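Aminotransferase (Neisseria meningitidis Z2491, PDB 3JTX) probably catalyses pyridoxal-phosphate-dependent transfer of amino groups, as a member of the class I and II aminotransferase family. Local coordinates at residues F194-Q197 with D198-F202. Numbering follows the deposited sequence.
Sequences FDLQ and DKYGF
The Gln197 side chain leaves the flank of helix 187-200 and bonds to the backbone of Phe202. Its CG is anti to the backbone N (chi1 -173°) and the chain stays extended through chi2, which holds the amide out from the side of the helix. NE2 donates to Phe202 O at 2.9 Å, with an N-H...O angle of 157°. The carbonyl oxygen lies close to the amide plane. On the other side of the amide, OE1 accepts a hydrogen bond from Arg232, so both ends of this buried group have polar partners.

The Phe202 ring folds back along the side of the last turn. Its chi1 of 52° sets CG between the backbone N and the carbonyl carbon. Gln197 CA then sits over one ring face, offset toward the rim, in a CH-pi contact 3.9 Å from the ring centroid. Leu196 CB meets the same ring at its edge, 3.9 Å from CZ. Farther along, Leu196 runs side by side with Tyr200, and its CD2 lies in the plane of the tyrosine ring, 3.8 Å from CE2. Trp166 stacks on Tyr200 and also meets Phe202.

Gly201 has positive phi and ends the helix, yet its N still bonds to Gln197 O at 2.7 Å. On the exposed side, Asp195 OD1 and Asp198 OD2 are 4.4 Å apart. One water donates to both, at 2.9 Å from Asp195 OD1 and 2.7 Å from Asp198 OD2. Asp198 OD1 forms a salt bridge with Arg232.

The contact closes the helix of a beta-alpha-beta unit and turns the chain into strand 203-207. Its chemistry implies a turn fixed by a side-chain-to-backbone hydrogen bond and packing of the Phe202 ring, while the water and Arg232 probably ease the repulsion between the two carboxylates.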
loop_
_atom_site.group_PDB
_atom_site.type_symbol
_atom_site.label_atom_id
_atom_site.label_comp_id
_atom_site.label_asym_id
_atom_site.label_seq_id
_atom_site.Cartn_x
_atom_site.Cartn_y
_atom_site.Cartn_z
ATOM N N PHE A 194 1.139 9.474 -28.775
ATOM C CA PHE A 194 2.267 8.630 -29.137
ATOM C C PHE A 194 3.328 9.434 -29.909
ATOM O O PHE A 194 4.527 9.275 -29.671
ATOM C CB PHE A 194 1.820 7.411 -29.962
ATOM C CG PHE A 194 1.068 6.348 -29.173
ATOM C CD1 PHE A 194 1.343 6.092 -27.829
ATOM C CD2 PHE A 194 0.116 5.557 -29.805
ATOM C CE1 PHE A 194 0.663 5.113 -27.145
ATOM C CE2 PHE A 194 -0.568 4.579 -29.114
ATOM C CZ PHE A 194 -0.300 4.351 -27.801
ATOM N N ASP A 195 2.893 10.278 -30.838
ATOM C CA ASP A 195 3.824 11.109 -31.584
ATOM C C ASP A 195 4.548 12.086 -30.637
ATOM O O ASP A 195 5.757 12.292 -30.766
ATOM C CB ASP A 195 3.114 11.843 -32.724
ATOM C CG ASP A 195 2.684 10.895 -33.880
ATOM O OD1 ASP A 195 3.253 9.803 -34.037
ATOM O OD2 ASP A 195 1.773 11.244 -34.642
ATOM N N LEU A 196 3.820 12.671 -29.687
ATOM C CA LEU A 196 4.447 13.514 -28.659
ATOM C C LEU A 196 5.460 12.722 -27.820
ATOM O O LEU A 196 6.549 13.216 -27.508
ATOM C CB LEU A 196 3.387 14.184 -27.772
ATOM C CG LEU A 196 2.674 15.393 -28.397
ATOM C CD1 LEU A 196 1.398 15.677 -27.667
ATOM C CD2 LEU A 196 3.582 16.632 -28.416
ATOM N N GLN A 197 5.125 11.478 -27.486
ATOM C CA GLN A 197 6.062 10.603 -26.790
ATOM C C GLN A 197 7.346 10.382 -27.597
ATOM O O GLN A 197 8.449 10.419 -27.038
ATOM C CB GLN A 197 5.410 9.260 -26.441
ATOM C CG GLN A 197 6.278 8.365 -25.561
ATOM C CD GLN A 197 5.576 7.077 -25.177
ATOM O OE1 GLN A 197 5.135 6.329 -26.055
ATOM N NE2 GLN A 197 5.432 6.826 -23.863
ATOM N N ASP A 198 7.220 10.147 -28.900
ATOM C CA ASP A 198 8.409 9.948 -29.733
ATOM C C ASP A 198 9.264 11.190 -29.754
ATOM O O ASP A 198 10.471 11.101 -29.824
ATOM C CB ASP A 198 8.038 9.571 -31.180
ATOM C CG ASP A 198 7.508 8.158 -31.286
ATOM O OD1 ASP A 198 7.801 7.350 -30.396
ATOM O OD2 ASP A 198 6.790 7.850 -32.248
ATOM N N LYS A 199 8.626 12.347 -29.694
ATOM C CA LYS A 199 9.344 13.618 -29.741
ATOM C C LYS A 199 10.048 13.908 -28.404
ATOM O O LYS A 199 11.213 14.311 -28.386
ATOM C CB LYS A 199 8.353 14.731 -30.085
ATOM C CG LYS A 199 8.975 16.088 -30.332
ATOM C CD LYS A 199 8.042 16.945 -31.193
ATOM C CE LYS A 199 8.497 18.387 -31.283
ATOM N NZ LYS A 199 9.779 18.530 -32.024
ATOM N N TYR A 200 9.354 13.668 -27.290
ATOM C CA TYR A 200 9.808 14.147 -25.970
ATOM C C TYR A 200 10.193 13.066 -24.962
ATOM O O TYR A 200 10.845 13.379 -23.971
ATOM C CB TYR A 200 8.745 15.046 -25.343
ATOM C CG TYR A 200 8.512 16.316 -26.105
ATOM C CD1 TYR A 200 9.527 17.259 -26.238
ATOM C CD2 TYR A 200 7.283 16.587 -26.683
ATOM C CE1 TYR A 200 9.327 18.422 -26.929
ATOM C CE2 TYR A 200 7.062 17.767 -27.378
ATOM C CZ TYR A 200 8.098 18.680 -27.499
ATOM O OH TYR A 200 7.922 19.853 -28.187
ATOM N N GLY A 201 9.781 11.818 -25.177
ATOM C CA GLY A 201 10.285 10.694 -24.378
ATOM C C GLY A 201 9.683 10.424 -23.000
ATOM O O GLY A 201 10.246 9.639 -22.225
ATOM N N PHE A 202 8.545 11.039 -22.683
ATOM C CA PHE A 202 7.856 10.785 -21.415
ATOM C C PHE A 202 7.219 9.380 -21.401
ATOM O O PHE A 202 7.056 8.754 -22.440
ATOM C CB PHE A 202 6.758 11.824 -21.153
ATOM C CG PHE A 202 5.793 11.995 -22.299
ATOM C CD1 PHE A 202 4.759 11.094 -22.498
ATOM C CD2 PHE A 202 5.913 13.077 -23.173
ATOM C CE1 PHE A 202 3.867 11.260 -23.559
ATOM C CE2 PHE A 202 5.032 13.246 -24.228
ATOM C CZ PHE A 202 4.004 12.330 -24.421
HETATM O O HOH W 1 6.130 9.667 -34.123
#